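PDB 5MQ8: uncharacterized protein YacP from Bacillus subtilis, which is the endoribonuclease Rae1, a PIN-clan protein of the NYN family involved in ribosome-dependent mRNA decay. Local coordinates for residues A[129-132]-A[133-137]; A[4-8]-A[9-13]. All coordinates share one frame; numbering follows the deposited sequence.

Interaction 1. Residues A[129-132]-A[133-137]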
loop_
_atom_site.group_PDB
_atom_site.type_symbol
_atom_site.label_atom_id
_atom_site.label_comp_id
_atom_site.label_asym_id
_atom_site.label_seq_id
_atom_site.Cartn_x
_atom_site.Cartn_y
_atom_site.Cartn_z
ATOM N N GLU A 129 -3.585 -3.327 17.647
ATOM C CA GLU A 129 -4.813 -3.384 16.852
ATOM C C GLU A 129 -5.485 -2.020 16.681
ATOM O O GLU A 129 -5.944 -1.708 15.579
ATOM C CB GLU A 129 -5.791 -4.436 17.392
ATOM C CG GLU A 129 -5.337 -5.851 17.061
ATOM C CD GLU A 129 -6.146 -7.002 17.633
ATOM O OE1 GLU A 129 -6.815 -6.809 18.674
ATOM O OE2 GLU A 129 -6.072 -8.115 17.062
ATOM N N THR A 130 -5.480 -1.193 17.745
ATOM C CA THR A 130 -6.045 0.172 17.752
ATOM C C THR A 130 -5.216 1.085 16.832
ATOM O O THR A 130 -5.799 1.803 16.022
ATOM C CB THR A 130 -6.129 0.717 19.212
ATOM O OG1 THR A 130 -7.001 -0.083 19.987
ATOM C CG2 THR A 130 -6.527 2.164 19.302
ATOM N N ILE A 131 -3.867 1.065 16.992
ATOM C CA ILE A 131 -2.903 1.852 16.201
ATOM C C ILE A 131 -3.009 1.511 14.699
ATOM O O ILE A 131 -3.056 2.423 13.881
ATOM C CB ILE A 131 -1.461 1.716 16.768
ATOM C CG1 ILE A 131 -1.332 2.476 18.105
ATOM C CG2 ILE A 131 -0.403 2.185 15.761
ATOM C CD1 ILE A 131 -0.110 2.155 18.950
ATOM N N GLU A 132 -3.114 0.214 14.358
ATOM C CA GLU A 132 -3.279 -0.272 12.990
ATOM C C GLU A 132 -4.519 0.362 12.331
ATOM O O GLU A 132 -4.436 0.848 11.201
ATOM C CB GLU A 132 -3.490 -1.792 12.986
ATOM C CG GLU A 132 -2.257 -2.641 12.775
ATOM C CD GLU A 132 -2.595 -4.103 12.552
ATOM O OE1 GLU A 132 -3.223 -4.711 13.450
ATOM O OE2 GLU A 132 -2.273 -4.630 11.461
ATOM N N ARG A 133 -5.672 0.300 13.029
ATOM C CA ARG A 133 -6.953 0.823 12.557
ATOM C C ARG A 133 -6.931 2.326 12.401
ATOM O O ARG A 133 -7.510 2.833 11.443
ATOM C CB ARG A 133 -8.104 0.384 13.481
ATOM C CG ARG A 133 -8.569 -1.048 13.228
ATOM C CD ARG A 133 -9.855 -1.379 13.983
ATOM N NE ARG A 133 -9.634 -1.595 15.419
ATOM C CZ ARG A 133 -9.393 -2.780 15.978
ATOM N NH1 ARG A 133 -9.339 -3.877 15.231
ATOM N NH2 ARG A 133 -9.202 -2.876 17.287
ATOM N N ARG A 134 -6.243 3.026 13.319
ATOM C CA ARG A 134 -6.114 4.476 13.322
ATOM C C ARG A 134 -5.266 4.947 12.151
ATOM O O ARG A 134 -5.669 5.887 11.458
ATOM C CB ARG A 134 -5.538 4.977 14.657
ATOM C CG ARG A 134 -6.511 5.857 15.439
ATOM C CD ARG A 134 -6.113 6.023 16.897
ATOM N NE ARG A 134 -7.231 5.722 17.798
ATOM C CZ ARG A 134 -7.114 5.568 19.113
ATOM N NH1 ARG A 134 -5.930 5.677 19.699
ATOM N NH2 ARG A 134 -8.179 5.286 19.851
ATOM N N ILE A 135 -4.097 4.292 11.917
ATOM C CA ILE A 135 -3.206 4.636 10.808
ATOM C C ILE A 135 -3.943 4.453 9.482
ATOM O O ILE A 135 -3.901 5.357 8.648
ATOM C CB ILE A 135 -1.842 3.878 10.853
ATOM C CG1 ILE A 135 -0.996 4.340 12.044
ATOM C CG2 ILE A 135 -1.058 4.038 9.531
ATOM C CD1 ILE A 135 0.238 3.467 12.321
ATOM N N GLU A 136 -4.654 3.314 9.326
ATOM C CA GLU A 136 -5.428 2.983 8.128
ATOM C C GLU A 136 -6.497 4.030 7.835
ATOM O O GLU A 136 -6.622 4.447 6.682
ATOM C CB GLU A 136 -6.055 1.589 8.233
ATOM C CG GLU A 136 -5.109 0.463 7.866
ATOM C CD GLU A 136 -5.716 -0.927 7.810
ATOM O OE1 GLU A 136 -6.837 -1.079 7.268
ATOM O OE2 GLU A 136 -5.034 -1.877 8.254
ATOM N N ARG A 137 -7.241 4.468 8.880
ATOM C CA ARG A 137 -8.293 5.482 8.776
ATOM C C ARG A 137 -7.727 6.825 8.348
ATOM O O ARG A 137 -8.304 7.457 7.468
ATOM C CB ARG A 137 -9.058 5.632 10.093
ATOM C CG ARG A 137 -10.393 4.902 10.107
ATOM C CD ARG A 137 -11.348 5.435 11.180
ATOM N NE ARG A 137 -10.855 5.198 12.540
ATOM C CZ ARG A 137 -10.355 6.145 13.328
ATOM N NH1 ARG A 137 -10.309 7.405 12.916
ATOM N NH2 ARG A 137 -9.927 5.842 14.547
#

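Interaction 2. Residues A[4-8]-A[9-13]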
loop_
_atom_site.group_PDB
_atom_site.type_symbol
_atom_site.label_atom_id
_atom_site.label_comp_id
_atom_site.label_asym_id
_atom_site.label_seq_id
_atom_site.Cartn_x
_atom_site.Cartn_y
_atom_site.Cartn_z
ATOM N N LEU A 4 10.081 0.787 24.756
ATOM C CA LEU A 4 9.393 -0.497 24.824
ATOM C C LEU A 4 10.342 -1.615 24.411
ATOM O O LEU A 4 10.875 -1.596 23.301
ATOM C CB LEU A 4 8.114 -0.509 23.980
ATOM C CG LEU A 4 7.263 -1.820 24.003
ATOM C CD1 LEU A 4 6.748 -2.161 25.406
ATOM C CD2 LEU A 4 6.094 -1.708 23.090
ATOM N N LEU A 5 10.572 -2.567 25.327
ATOM C CA LEU A 5 11.426 -3.741 25.116
ATOM C C LEU A 5 10.466 -4.904 24.997
ATOM O O LEU A 5 9.647 -5.115 25.888
ATOM C CB LEU A 5 12.425 -3.935 26.284
ATOM C CG LEU A 5 13.394 -2.766 26.580
ATOM C CD1 LEU A 5 14.330 -3.096 27.740
ATOM C CD2 LEU A 5 14.235 -2.410 25.369
ATOM N N VAL A 6 10.488 -5.584 23.853
ATOM C CA VAL A 6 9.522 -6.625 23.532
ATOM C C VAL A 6 10.111 -8.032 23.565
ATOM O O VAL A 6 11.113 -8.299 22.905
ATOM C CB VAL A 6 8.815 -6.330 22.155
ATOM C CG1 VAL A 6 7.727 -7.362 21.843
ATOM C CG2 VAL A 6 8.235 -4.916 22.106
ATOM N N ASP A 7 9.436 -8.948 24.295
ATOM C CA ASP A 7 9.793 -10.360 24.318
ATOM C C ASP A 7 9.098 -10.922 23.074
ATOM O O ASP A 7 7.902 -11.247 23.110
ATOM C CB ASP A 7 9.279 -11.019 25.615
ATOM C CG ASP A 7 9.528 -12.517 25.800
ATOM O OD1 ASP A 7 9.926 -13.188 24.817
ATOM O OD2 ASP A 7 9.235 -13.031 26.904
ATOM N N GLY A 8 9.849 -10.941 21.975
ATOM C CA GLY A 8 9.404 -11.357 20.654
ATOM C C GLY A 8 8.736 -12.716 20.571
ATOM O O GLY A 8 7.637 -12.827 20.022
ATOM N N TYR A 9 9.402 -13.755 21.101
ATOM C CA TYR A 9 8.865 -15.127 21.101
ATOM C C TYR A 9 7.543 -15.211 21.875
ATOM O O TYR A 9 6.616 -15.875 21.420
ATOM C CB TYR A 9 9.892 -16.145 21.658
ATOM C CG TYR A 9 9.371 -17.565 21.659
ATOM C CD1 TYR A 9 9.204 -18.270 20.467
ATOM C CD2 TYR A 9 8.961 -18.179 22.842
ATOM C CE1 TYR A 9 8.692 -19.570 20.457
ATOM C CE2 TYR A 9 8.434 -19.475 22.842
ATOM C CZ TYR A 9 8.318 -20.170 21.648
ATOM O OH TYR A 9 7.829 -21.454 21.643
ATOM N N ASN A 10 7.460 -14.528 23.024
ATOM C CA ASN A 10 6.250 -14.506 23.832
ATOM C C ASN A 10 5.059 -13.927 23.079
ATOM O O ASN A 10 3.958 -14.474 23.204
ATOM C CB ASN A 10 6.464 -13.763 25.143
ATOM C CG ASN A 10 5.319 -13.918 26.112
ATOM O OD1 ASN A 10 4.549 -12.984 26.358
ATOM N ND2 ASN A 10 5.176 -15.113 26.668
ATOM N N MET A 11 5.269 -12.825 22.301
ATOM C CA MET A 11 4.201 -12.193 21.506
ATOM C C MET A 11 3.714 -13.160 20.469
ATOM O O MET A 11 2.507 -13.333 20.319
ATOM C CB MET A 11 4.660 -10.872 20.836
ATOM C CG MET A 11 5.053 -9.771 21.804
ATOM S SD MET A 11 3.857 -9.373 23.112
ATOM C CE MET A 11 4.687 -10.045 24.535
ATOM N N ILE A 12 4.654 -13.809 19.772
ATOM C CA ILE A 12 4.397 -14.794 18.720
ATOM C C ILE A 12 3.453 -15.906 19.213
ATOM O O ILE A 12 2.456 -16.174 18.558
ATOM C CB ILE A 12 5.719 -15.332 18.110
ATOM C CG1 ILE A 12 6.367 -14.275 17.186
ATOM C CG2 ILE A 12 5.487 -16.659 17.355
ATOM C CD1 ILE A 12 7.798 -14.606 16.665
ATOM N N GLY A 13 3.751 -16.480 20.373
ATOM C CA GLY A 13 2.952 -17.542 20.970
ATOM C C GLY A 13 1.615 -17.113 21.549
ATOM O O GLY A 13 0.735 -17.958 21.727
HETATM O O HOH W 1 11.889 -13.620 22.553
#

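Interaction 1. Residues A[129-132]-A[133-137]
Arg134 lays its guanidinium over the methyl group of Thr130, one turn earlier in helix 121-145. The two side chains run alongside each other in the same direction, and Thr130 CG2 sits above the centre of the guanidinium plane, 3.5 Å from Arg134 CZ. Thr130 turns its methyl there because CG2 stands opposite its own backbone N, while the hydroxyl, lying beside that N (chi1 -62°), is hydrogen-bonded to the carbonyl of Arg126.

Arg133 folds back in a comparable way over the main chain of Glu129. A bend at chi3 (-75°) brings one face of its guanidinium over Glu129 O, which lies 3.6 Å from Arg133 CZ. That oxygen also accepts the amide of the same arginine, Arg133 N, at 3.3 Å. The carboxylate of Glu129 makes no contact with the guanidinium: OE1 stays 4.8 Å from Arg133 NH2.

On the buried side Ile131 CG2 meets Ile135 CD1 at 3.7 Å, the two side chains meeting at a slant. Ile131 packs on Tyr40 and Tyr43 of helix 23-44, whereas Ile135 reaches Phe161 of the second subunit. In the backbone, Ile135 N donates to Ile131 O at 2.9 Å and Glu136 N to Glu132 O at 3.1 Å. Glu132 and Glu136 place their OE2 atoms 5.0 Å apart; Lys36 forms a salt bridge with Glu132 OE2, and Arg140 with Glu136 OE1, which probably offsets the repulsion.

The segment is thus an amphipathic helix whose apolar flank joins helix 23-44 to the second subunit, while Arg134 covers the Thr130 methyl and Arg133 the Glu129 carbonyl instead of pairing with the Glu129 carboxylate.

Interaction 2. Residues A[4-8]-A[9-13]
Asp7 closes strand 3-7 and caps helix 8-14, its carboxylate reaching forward to the backbone of Asn10. Asp7 holds the N-cap position, and Asn10 N donates to its OD1 at 3.3 Å, a weak but fairly straight capping bond (159°). With CG anti to the backbone N (chi1 178°), the carboxylate swings forward beside the first turn and rests against Asn10 CB, 3.4 Å from Asp7 OD2.

One water extends the cap: it donates to Asp7 OD1 at 3.0 Å and accepts from Tyr9 N at 2.9 Å, so two amides of the first turn are served by the same carboxylate oxygen, one directly and one through the water. The other oxygen, Asp7 OD2, is hydrogen-bonded to the hydroxyl of Thr102. The Asn10 side chain crosses that of Asp7 at about a right angle, its amide plane turned 34° from the carboxylate, and directs OD1 to the amide of Ser103, tying the helix start to the chain just after strand 98-101.

The main chain takes over from there. Met11 N donates to Asp7 O at 3.2 Å, in the carbonyl plane, and Ile12 N to Gly8 O, also at 3.2 Å. The bent Met11 chain crosses Val6, its CG 3.6 Å from Val6 CG1; Met11 continues onto Ala121 and Leu124 of helix 121-145, and Val6 onto Met37.

An acidic residue at the end of the first, central strand is a hallmark of PIN-like nucleases, where it commonly contributes to the metal site. Here the carboxylate's polar contacts include a water, a hydroxyl and a helix amide, consistent with an aspartate held in place at a probable active site.

How the interactions relate
Interaction 2 comes first along the chain, at the point where the central strand 3-7 of the five-stranded parallel sheet passes into helix 8-14; interaction 1 follows much later, midway along helix 121-145. Their centres lie 20 Å apart and their nearest atoms about 8 Å, without touching. Two helices link them: helix 23-44 packs against side chains of both regions, and the start of helix 121-145, through Ala121 and Leu124, covers part of interaction 2 before the same helix carries on into interaction 1. The contact of residues 4-13 is thus largely buried within the PIN-like domain, while residues 129-137 lead outward from it to the second subunit.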